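PDB 3SF6: glutaryl-CoA dehydrogenase from Mycobacterium smegmatis, which belongs to the acyl-CoA dehydrogenase family of flavoproteins and carries a bound dihydroflavine-adenine dinucleotide in a four-chain assembly. Local coordinates for residues G177-I182 / L232-V237; N184-D189 / F213-I218; A188-V193 / G203-T208. All coordinates share one frame; numbering follows the deposited sequence.

Contact 1. Residues G177-I182 / L232-V237; sequences GTKMWI and LVLDGV. With FDA (dihydroflavine-adenine dinucleotide), chain B; EDO (1,2-ethanediol), chain P.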
loop_
_atom_site.group_PDB
_atom_site.type_symbol
_atom_site.label_atom_id
_atom_site.label_comp_id
_atom_site.label_asym_id
_atom_site.label_seq_id
_atom_site.Cartn_x
_atom_site.Cartn_y
_atom_site.Cartn_z
ATOM N N GLY A 177 -6.585 -31.235 29.218
ATOM C CA GLY A 177 -6.751 -30.482 27.990
ATOM C C GLY A 177 -5.548 -30.589 27.102
ATOM O O GLY A 177 -4.596 -31.301 27.442
ATOM N N THR A 178 -5.614 -29.907 25.965
ATOM C CA THR A 178 -4.514 -29.890 25.018
ATOM C C THR A 178 -4.092 -28.454 24.739
ATOM O O THR A 178 -4.949 -27.603 24.443
ATOM C CB THR A 178 -4.934 -30.585 23.718
ATOM O OG1 THR A 178 -5.263 -31.960 24.018
ATOM C CG2 THR A 178 -3.826 -30.552 22.703
ATOM N N LYS A 179 -2.794 -28.209 24.793
ATOM C CA LYS A 179 -2.243 -26.918 24.384
ATOM C C LYS A 179 -1.510 -27.145 23.079
ATOM O O LYS A 179 -1.012 -28.251 22.792
ATOM C CB LYS A 179 -1.311 -26.309 25.462
ATOM C CG LYS A 179 -1.947 -26.053 26.818
ATOM C CD LYS A 179 -3.116 -25.070 26.726
ATOM C CE LYS A 179 -3.665 -24.639 28.073
ATOM N NZ LYS A 179 -4.729 -23.574 27.964
ATOM N N MET A 180 -1.480 -26.112 22.239
ATOM C CA MET A 180 -0.962 -26.277 20.890
ATOM C C MET A 180 -0.104 -25.053 20.499
ATOM O O MET A 180 -0.369 -23.934 20.932
ATOM C CB MET A 180 -2.134 -26.463 19.909
ATOM C CG MET A 180 -1.754 -26.759 18.471
ATOM S SD MET A 180 -0.744 -28.235 18.346
ATOM C CE MET A 180 -0.533 -28.323 16.556
ATOM N N TRP A 181 0.896 -25.286 19.648
ATOM C CA TRP A 181 1.838 -24.258 19.200
ATOM C C TRP A 181 2.728 -23.744 20.328
ATOM O O TRP A 181 3.024 -22.557 20.383
ATOM C CB TRP A 181 1.124 -23.086 18.484
ATOM C CG TRP A 181 0.148 -23.500 17.431
ATOM C CD1 TRP A 181 -1.231 -23.413 17.487
ATOM C CD2 TRP A 181 0.451 -24.121 16.181
ATOM N NE1 TRP A 181 -1.773 -23.963 16.373
ATOM C CE2 TRP A 181 -0.779 -24.389 15.540
ATOM C CE3 TRP A 181 1.651 -24.426 15.515
ATOM C CZ2 TRP A 181 -0.850 -24.985 14.278
ATOM C CZ3 TRP A 181 1.579 -25.013 14.269
ATOM C CH2 TRP A 181 0.328 -25.275 13.656
ATOM N N ILE A 182 3.180 -24.646 21.197
ATOM C CA ILE A 182 3.864 -24.254 22.429
ATOM C C ILE A 182 5.365 -24.337 22.217
ATOM O O ILE A 182 5.967 -25.412 22.098
ATOM C CB ILE A 182 3.406 -25.094 23.622
ATOM C CG1 ILE A 182 1.856 -25.063 23.797
ATOM C CG2 ILE A 182 4.107 -24.582 24.916
ATOM C CD1 ILE A 182 1.209 -23.621 23.814
ATOM N N LEU A 232 0.993 -29.961 23.696
ATOM C CA LEU A 232 1.032 -30.512 25.058
ATOM C C LEU A 232 -0.268 -31.198 25.328
ATOM O O LEU A 232 -1.329 -30.580 25.201
ATOM C CB LEU A 232 1.245 -29.435 26.109
ATOM C CG LEU A 232 2.453 -28.507 25.900
ATOM C CD1 LEU A 232 2.494 -27.486 27.081
ATOM C CD2 LEU A 232 3.787 -29.252 25.715
ATOM N N VAL A 233 -0.212 -32.476 25.699
ATOM C CA VAL A 233 -1.435 -33.205 26.054
ATOM C C VAL A 233 -1.409 -33.419 27.552
ATOM O O VAL A 233 -0.506 -34.064 28.060
ATOM C CB VAL A 233 -1.473 -34.527 25.344
ATOM C CG1 VAL A 233 -2.745 -35.348 25.696
ATOM C CG2 VAL A 233 -1.381 -34.313 23.787
ATOM N N LEU A 234 -2.401 -32.864 28.234
ATOM C CA LEU A 234 -2.545 -33.012 29.688
ATOM C C LEU A 234 -3.723 -33.966 29.877
ATOM O O LEU A 234 -4.881 -33.538 29.875
ATOM C CB LEU A 234 -2.777 -31.654 30.381
ATOM C CG LEU A 234 -1.510 -30.768 30.303
ATOM C CD1 LEU A 234 -1.590 -29.731 29.193
ATOM C CD2 LEU A 234 -1.269 -30.095 31.693
ATOM N N ASP A 235 -3.415 -35.250 30.017
ATOM C CA ASP A 235 -4.441 -36.300 30.014
ATOM C C ASP A 235 -4.786 -36.692 31.439
ATOM O O ASP A 235 -4.511 -37.801 31.890
ATOM C CB ASP A 235 -3.999 -37.488 29.161
ATOM C CG ASP A 235 -5.162 -38.349 28.711
ATOM O OD1 ASP A 235 -6.237 -38.280 29.357
ATOM O OD2 ASP A 235 -4.981 -39.131 27.713
ATOM N N GLY A 236 -5.421 -35.761 32.138
ATOM C CA GLY A 236 -5.750 -35.937 33.555
ATOM C C GLY A 236 -4.495 -35.974 34.393
ATOM O O GLY A 236 -4.208 -36.979 35.046
ATOM N N VAL A 237 -3.759 -34.874 34.377
ATOM C CA VAL A 237 -2.494 -34.722 35.124
ATOM C C VAL A 237 -2.823 -34.253 36.525
ATOM O O VAL A 237 -3.468 -33.201 36.715
ATOM C CB VAL A 237 -1.600 -33.685 34.411
ATOM C CG1 VAL A 237 -0.358 -33.322 35.254
ATOM C CG2 VAL A 237 -1.234 -34.208 33.013
HETATM P PA FDA B . -7.034 -17.626 15.432
HETATM O O1A FDA B . -7.290 -16.934 16.701
HETATM O O2A FDA B . -7.824 -18.801 15.029
HETATM O O5B FDA B . -7.199 -16.455 14.339
HETATM C C5B FDA B . -7.244 -16.788 12.935
HETATM C C4B FDA B . -7.295 -15.506 12.110
HETATM O O4B FDA B . -8.550 -14.854 12.435
HETATM C C3B FDA B . -6.206 -14.506 12.436
HETATM O O3B FDA B . -5.867 -13.761 11.245
HETATM C C2B FDA B . -6.889 -13.604 13.455
HETATM O O2B FDA B . -6.224 -12.333 13.567
HETATM C C1B FDA B . -8.332 -13.534 12.936
HETATM N N9A FDA B . -9.281 -13.226 14.015
HETATM C C8A FDA B . -9.515 -13.980 15.132
HETATM N N7A FDA B . -10.409 -13.358 15.915
HETATM C C5A FDA B . -10.734 -12.182 15.289
HETATM C C6A FDA B . -11.570 -11.115 15.593
HETATM N N6A FDA B . -12.314 -11.084 16.726
HETATM N N1A FDA B . -11.648 -10.098 14.702
HETATM C C2A FDA B . -10.914 -10.085 13.588
HETATM N N3A FDA B . -10.102 -11.072 13.266
HETATM C C4A FDA B . -9.994 -12.123 14.108
HETATM N N1 FDA B . 1.048 -19.928 22.079
HETATM C C2 FDA B . 1.367 -20.240 23.366
HETATM O O2 FDA B . 0.454 -20.304 24.225
HETATM N N3 FDA B . 2.658 -20.448 23.703
HETATM C C4 FDA B . 3.671 -20.417 22.827
HETATM O O4 FDA B . 4.857 -20.680 23.163
HETATM C C4X FDA B . 3.363 -20.072 21.493
HETATM N N5 FDA B . 4.319 -20.074 20.538
HETATM C C5X FDA B . 3.963 -20.102 19.204
HETATM C C6 FDA B . 4.888 -20.430 18.220
HETATM C C7 FDA B . 4.569 -20.436 16.877
HETATM C C7M FDA B . 5.597 -20.891 15.835
HETATM C C8 FDA B . 3.280 -20.065 16.511
HETATM C C8M FDA B . 2.938 -20.062 15.016
HETATM C C9 FDA B . 2.338 -19.741 17.462
HETATM C C9A FDA B . 2.675 -19.756 18.831
HETATM N N10 FDA B . 1.717 -19.507 19.820
HETATM C C10 FDA B . 2.032 -19.855 21.152
HETATM C "C1'" FDA B . 0.291 -19.488 19.471
HETATM C "C2'" FDA B . -0.091 -18.066 19.035
HETATM O "O2'" FDA B . -0.226 -17.198 20.181
HETATM C "C3'" FDA B . -1.413 -18.133 18.286
HETATM O "O3'" FDA B . -1.140 -18.688 17.000
HETATM C "C4'" FDA B . -2.061 -16.761 18.091
HETATM O "O4'" FDA B . -2.588 -16.267 19.339
HETATM C "C5'" FDA B . -3.176 -16.779 17.044
HETATM O "O5'" FDA B . -4.136 -17.780 17.401
HETATM P P FDA B . -4.593 -18.819 16.282
HETATM O O1P FDA B . -3.412 -19.271 15.534
HETATM O O2P FDA B . -5.454 -19.831 16.934
HETATM O O3P FDA B . -5.468 -17.951 15.244
HETATM C C1 EDO P . -7.128 -35.271 26.502
HETATM O O1 EDO P . -6.152 -36.221 26.925
HETATM C C2 EDO P . -6.519 -33.900 26.681
HETATM O O2 EDO P . -7.052 -32.972 25.721
#
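Leu-232 pairs with Lys-179 and Leu-234 with Gly-177 at two hydrogen-bonded positions of an antiparallel ladder, its strand axes 4.8 Å apart. At the first pair Lys-179 N binds Leu-232 O in the carbonyl plane (2.8 Å), whereas Leu-232 N approaches Lys-179 O from well above that plane. At the second, Leu-234 N meets Gly-177 O almost head-on, at a C=O...N angle of 179°, and Gly-177 N uses an in-plane lone pair of Leu-234 O. Gly-177 has no side chain, and the CB of Leu-234 comes to 3.5 Å from Gly-177 O.

Leu-232, the residue most covered here, reaches beyond its own pair. With CG beside its backbone N (chi1 -53°), it crosses Ile-182 at about a right angle and sets CD1 4.0 Å from Ile-182 CG2. The longer branch of Ile-182 also touches Leu-232 through CG1 and ends with CD1 3.4 Å from flavin C2, bridging sheet and dihydroflavine-adenine dinucleotide. Thr-178 and Val-233 share the opposite face, where Thr-178 OG1 is hydrogen-bonded to O2 of a 1,2-ethanediol, probably from the crystallisation liquor.

The Lys-179 chain, bent at chi2 (-60°), carries NZ to a salt bridge with Glu-152. At the strand's corner, Trp-181 and Ile-182 both face Ser-230 in a G1 bulge. Strand 213-217 flanks the ladder on the 232-234 side, and Cys-147 of strand 146-149 packs on Leu-232 and Ile-182.

Contact 2. Residues N184-D189 / F213-I218; sequences NGSVAD and FTANTI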
loop_
_atom_site.group_PDB
_atom_site.type_symbol
_atom_site.label_atom_id
_atom_site.label_comp_id
_atom_site.label_asym_id
_atom_site.label_seq_id
_atom_site.Cartn_x
_atom_site.Cartn_y
_atom_site.Cartn_z
ATOM N N ASN A 184 9.246 -24.424 22.832
ATOM C CA ASN A 184 10.046 -25.189 23.783
ATOM C C ASN A 184 9.325 -26.401 24.393
ATOM O O ASN A 184 9.896 -27.089 25.235
ATOM C CB ASN A 184 10.580 -24.362 24.965
ATOM C CG ASN A 184 11.457 -23.174 24.588
ATOM O OD1 ASN A 184 11.926 -23.040 23.485
ATOM N ND2 ASN A 184 11.674 -22.279 25.575
ATOM N N GLY A 185 8.088 -26.704 23.990
ATOM C CA GLY A 185 7.327 -27.700 24.741
ATOM C C GLY A 185 7.987 -29.062 24.875
ATOM O O GLY A 185 8.004 -29.624 25.972
ATOM N N SER A 186 8.563 -29.576 23.789
ATOM C CA SER A 186 9.155 -30.929 23.767
ATOM C C SER A 186 10.483 -31.059 24.495
ATOM O O SER A 186 10.907 -32.187 24.791
ATOM C CB SER A 186 9.378 -31.399 22.338
ATOM O OG SER A 186 8.141 -31.505 21.681
ATOM N N VAL A 187 11.128 -29.919 24.769
ATOM C CA VAL A 187 12.391 -29.909 25.492
ATOM C C VAL A 187 12.232 -29.290 26.904
ATOM O O VAL A 187 13.238 -29.153 27.617
ATOM C CB VAL A 187 13.521 -29.190 24.749
ATOM C CG1 VAL A 187 13.868 -29.924 23.405
ATOM C CG2 VAL A 187 13.207 -27.742 24.478
ATOM N N ALA A 188 10.998 -28.987 27.315
ATOM C CA ALA A 188 10.763 -28.288 28.579
ATOM C C ALA A 188 10.797 -29.250 29.753
ATOM O O ALA A 188 10.246 -30.367 29.676
ATOM C CB ALA A 188 9.417 -27.566 28.564
ATOM N N ASP A 189 11.428 -28.803 30.837
ATOM C CA ASP A 189 11.319 -29.452 32.164
ATOM C C ASP A 189 10.065 -29.065 32.969
ATOM O O ASP A 189 9.582 -29.817 33.828
ATOM C CB ASP A 189 12.564 -29.075 32.968
ATOM C CG ASP A 189 13.833 -29.522 32.278
ATOM O OD1 ASP A 189 14.099 -30.751 32.271
ATOM O OD2 ASP A 189 14.558 -28.665 31.680
ATOM N N PHE A 213 1.188 -36.307 31.253
ATOM C CA PHE A 213 1.660 -35.176 30.463
ATOM C C PHE A 213 2.549 -35.669 29.333
ATOM O O PHE A 213 3.555 -36.347 29.570
ATOM C CB PHE A 213 2.464 -34.204 31.354
ATOM C CG PHE A 213 2.874 -32.929 30.662
ATOM C CD1 PHE A 213 3.940 -32.925 29.788
ATOM C CD2 PHE A 213 2.169 -31.749 30.880
ATOM C CE1 PHE A 213 4.343 -31.752 29.139
ATOM C CE2 PHE A 213 2.556 -30.578 30.241
ATOM C CZ PHE A 213 3.659 -30.591 29.377
ATOM N N THR A 214 2.190 -35.351 28.099
ATOM C CA THR A 214 3.058 -35.676 26.953
ATOM C C THR A 214 3.229 -34.437 26.085
ATOM O O THR A 214 2.354 -33.563 26.040
ATOM C CB THR A 214 2.521 -36.842 26.113
ATOM O OG1 THR A 214 1.205 -36.583 25.729
ATOM C CG2 THR A 214 2.470 -38.130 26.929
ATOM N N ALA A 215 4.361 -34.385 25.396
ATOM C CA ALA A 215 4.646 -33.271 24.467
ATOM C C ALA A 215 5.073 -33.882 23.129
ATOM O O ALA A 215 5.874 -34.806 23.089
ATOM C CB ALA A 215 5.740 -32.385 25.017
ATOM N N ASN A 216 4.459 -33.408 22.047
ATOM C CA ASN A 216 4.713 -33.896 20.687
ATOM C C ASN A 216 5.217 -32.758 19.808
ATOM O O ASN A 216 4.600 -31.691 19.746
ATOM C CB ASN A 216 3.444 -34.477 20.113
ATOM C CG ASN A 216 2.897 -35.592 20.968
ATOM O OD1 ASN A 216 3.637 -36.527 21.288
ATOM N ND2 ASN A 216 1.627 -35.499 21.368
ATOM N N THR A 217 6.339 -32.973 19.149
ATOM C CA THR A 217 6.936 -31.959 18.308
ATOM C C THR A 217 6.158 -31.802 16.990
ATOM O O THR A 217 5.820 -32.796 16.346
ATOM C CB THR A 217 8.392 -32.313 18.017
ATOM O OG1 THR A 217 9.058 -32.521 19.272
ATOM C CG2 THR A 217 9.119 -31.200 17.245
ATOM N N ILE A 218 5.876 -30.556 16.637
ATOM C CA ILE A 218 5.203 -30.194 15.393
ATOM C C ILE A 218 6.251 -30.135 14.296
ATOM O O ILE A 218 7.305 -29.502 14.433
ATOM C CB ILE A 218 4.489 -28.850 15.528
ATOM C CG1 ILE A 218 3.365 -28.937 16.589
ATOM C CG2 ILE A 218 3.932 -28.349 14.159
ATOM C CD1 ILE A 218 2.934 -27.587 17.163
#
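Ser-186 and Thr-217 meet tip to tip through their hydroxyls, OG and OG1 standing 2.8 Å apart in a hydrogen bond whose direction is open. Both oxygens lie beside their own backbone N and anti to the carbonyl carbon (chi1 -63° in Ser-186, -54° in Thr-217), and these torsions turn the two hydroxyls toward each other between loop and strand. The carbon behind the serine hydroxyl follows closely, Ser-186 CB reaching 3.3 Å from Thr-217 OG1. Thr-217 N is also near, but its angle to Ser-186 OG is poor, and the hydroxyl carries the link.

Next to this polar pair lies a small apolar one. The methyl of Ala-215 points at the loop and rests against the backbone, its CB 3.7 Å from Gly-185 O and 3.9 Å from Ser-186 CA. Here the strand presents one carbon to the main chain of the loop, with Ser-186 contributing most of the loop's buried surface.

Further out, Ser-186 OG has a second and stronger partner in Ser-230 OG on the adjacent strand 229-240, so the serine hydroxyl joins the loop to two strands. The loop is shaped from within by a hydrogen bond from Val-187 N to Asn-184 O (3.1 Å) and a weak one from Ala-188 N to Gly-185 O. Asn-184 ND2 binds Gly-146 O, tying the start of the loop to strand 146-149. On the strand side, backbone bonds of Thr-214 with Val-233 and of Asn-216 with Glu-231 hold strand 213-217 on strand 229-240 on either side of Ala-215 in sequence, while Asn-216 ND2 reaches Glu-231 OE1 as well.

This is a connecting loop laid over an edge strand of the antiparallel sheet, within the beta-rich middle domain of the acyl-CoA dehydrogenase fold.

Contact 3. Residues A188-V193 / G203-T208; sequences ADVAVV and GFVVPT
The ring of Phe-204 meets Val-193 at its edge: Val-193 O lies near the ring plane, 3.8 Å from CD1. Elsewhere the same ring makes an edge-to-face stack with Trp-173, and its side chain also touches Leu-175 and Arg-244. The carbonyl at the ring edge is already engaged, because Phe-204 N donates to Val-193 O at 2.9 Å and Val-193 N donates to Phe-204 O in the carbonyl plane.

Ala-191 and Val-206 form the other hydrogen-bonded pair of this antiparallel ladder. On their face Val-206 CG2 leans obliquely on Val-193 CG2, 3.7 Å away, and on Ala-191 O. The reverse face has Val-190 CG2 against Val-205 CG1 (3.6 Å), with Trp-135 of helix 129-140 packed on both valines. Val-190 and Pro-207, a non-hydrogen-bonded pair, bring the strands to 4.5 Å between CA atoms.

Past the proline, Thr-208 grips the loop twice. Its N gives Asp-189 O a straight bond (173° at the hydrogen), though from well above the carbonyl plane. Its OG1, held between backbone N and carbonyl carbon (chi1 62°), donates to Ala-188 O at 2.7 Å.

Chemically, this is a beta hairpin with hydrocarbon on both faces: Ala-191, Val-193, Phe-204 and Val-206 pair their backbones within it, Val-190 and Val-192 bond to residues 145-149, and a threonine hydroxyl adds the last tie.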
loop_
_atom_site.group_PDB
_atom_site.type_symbol
_atom_site.label_atom_id
_atom_site.label_comp_id
_atom_site.label_asym_id
_atom_site.label_seq_id
_atom_site.Cartn_x
_atom_site.Cartn_y
_atom_site.Cartn_z
ATOM N N ALA A 188 10.998 -28.987 27.315
ATOM C CA ALA A 188 10.763 -28.288 28.579
ATOM C C ALA A 188 10.797 -29.250 29.753
ATOM O O ALA A 188 10.246 -30.367 29.676
ATOM C CB ALA A 188 9.417 -27.566 28.564
ATOM N N ASP A 189 11.428 -28.803 30.837
ATOM C CA ASP A 189 11.319 -29.452 32.164
ATOM C C ASP A 189 10.065 -29.065 32.969
ATOM O O ASP A 189 9.582 -29.817 33.828
ATOM C CB ASP A 189 12.564 -29.075 32.968
ATOM C CG ASP A 189 13.833 -29.522 32.278
ATOM O OD1 ASP A 189 14.099 -30.751 32.271
ATOM O OD2 ASP A 189 14.558 -28.665 31.680
ATOM N N VAL A 190 9.579 -27.864 32.708
ATOM C CA VAL A 190 8.441 -27.279 33.386
ATOM C C VAL A 190 7.566 -26.520 32.410
ATOM O O VAL A 190 8.061 -25.844 31.493
ATOM C CB VAL A 190 8.893 -26.399 34.578
ATOM C CG1 VAL A 190 9.635 -25.151 34.125
ATOM C CG2 VAL A 190 7.721 -26.036 35.480
ATOM N N ALA A 191 6.261 -26.658 32.592
ATOM C CA ALA A 191 5.272 -25.978 31.757
ATOM C C ALA A 191 4.386 -25.103 32.630
ATOM O O ALA A 191 3.851 -25.592 33.614
ATOM C CB ALA A 191 4.413 -27.017 30.934
ATOM N N VAL A 192 4.264 -23.807 32.306
ATOM C CA VAL A 192 3.309 -22.958 33.004
ATOM C C VAL A 192 2.025 -23.058 32.207
ATOM O O VAL A 192 1.966 -22.598 31.069
ATOM C CB VAL A 192 3.793 -21.505 33.135
ATOM C CG1 VAL A 192 2.679 -20.631 33.711
ATOM C CG2 VAL A 192 5.088 -21.421 34.021
ATOM N N VAL A 193 1.024 -23.745 32.760
ATOM C CA VAL A 193 -0.171 -24.115 32.010
ATOM C C VAL A 193 -1.372 -23.350 32.582
ATOM O O VAL A 193 -1.598 -23.352 33.809
ATOM C CB VAL A 193 -0.417 -25.630 32.068
ATOM C CG1 VAL A 193 -1.713 -26.013 31.349
ATOM C CG2 VAL A 193 0.774 -26.371 31.459
ATOM N N GLY A 203 -3.370 -20.627 36.815
ATOM C CA GLY A 203 -2.116 -21.112 36.228
ATOM C C GLY A 203 -1.415 -22.090 37.165
ATOM O O GLY A 203 -1.529 -21.970 38.388
ATOM N N PHE A 204 -0.748 -23.065 36.565
ATOM C CA PHE A 204 -0.096 -24.152 37.255
ATOM C C PHE A 204 1.325 -24.340 36.766
ATOM O O PHE A 204 1.617 -24.210 35.575
ATOM C CB PHE A 204 -0.886 -25.463 37.061
ATOM C CG PHE A 204 -2.282 -25.378 37.591
ATOM C CD1 PHE A 204 -3.296 -24.840 36.820
ATOM C CD2 PHE A 204 -2.575 -25.784 38.900
ATOM C CE1 PHE A 204 -4.583 -24.725 37.341
ATOM C CE2 PHE A 204 -3.861 -25.635 39.423
ATOM C CZ PHE A 204 -4.849 -25.125 38.633
ATOM N N VAL A 205 2.201 -24.634 37.719
ATOM C CA VAL A 205 3.566 -25.008 37.469
ATOM C C VAL A 205 3.581 -26.537 37.320
ATOM O O VAL A 205 3.349 -27.278 38.292
ATOM C CB VAL A 205 4.483 -24.535 38.640
ATOM C CG1 VAL A 205 5.944 -25.024 38.399
ATOM C CG2 VAL A 205 4.376 -22.982 38.825
ATOM N N VAL A 206 3.765 -27.008 36.090
ATOM C CA VAL A 206 3.571 -28.437 35.769
ATOM C C VAL A 206 4.916 -29.045 35.382
ATOM O O VAL A 206 5.403 -28.800 34.264
ATOM C CB VAL A 206 2.580 -28.655 34.617
ATOM C CG1 VAL A 206 2.251 -30.177 34.472
ATOM C CG2 VAL A 206 1.279 -27.829 34.843
ATOM N N PRO A 207 5.524 -29.828 36.285
ATOM C CA PRO A 207 6.692 -30.581 35.825
ATOM C C PRO A 207 6.303 -31.491 34.672
ATOM O O PRO A 207 5.282 -32.198 34.721
ATOM C CB PRO A 207 7.122 -31.348 37.062
ATOM C CG PRO A 207 6.451 -30.621 38.209
ATOM C CD PRO A 207 5.168 -30.163 37.676
ATOM N N THR A 208 7.113 -31.495 33.614
ATOM C CA THR A 208 6.740 -32.223 32.428
ATOM C C THR A 208 6.903 -33.736 32.559
ATOM O O THR A 208 6.404 -34.476 31.696
ATOM C CB THR A 208 7.461 -31.717 31.194
ATOM O OG1 THR A 208 8.886 -31.907 31.368
ATOM C CG2 THR A 208 7.116 -30.230 30.932
#

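In the fold
From the N terminus, strand 172-183 leads through the loop 184-189 into the hairpin 190-207, then to strand 213-217 and back along strand 229-240. Contact 1 closes this whole excursion by pairing its first and last strands. Contacts 2 and 3 lie within it and overlap at Ala-188 and Asp-189: contact 3 closes the short hairpin, while contact 2 spans it. Contact 1 lies in the antiparallel sheet, contact 2 lays the loop against its edge strand 213-217, and contact 3 belongs to the neighbouring mixed sheet. Phe-213 packs between the sheets, with CZ 4.0 Å from Ala-191 CB, and Val-193 CG1 lies 4.1 Å from Leu-234 CD2.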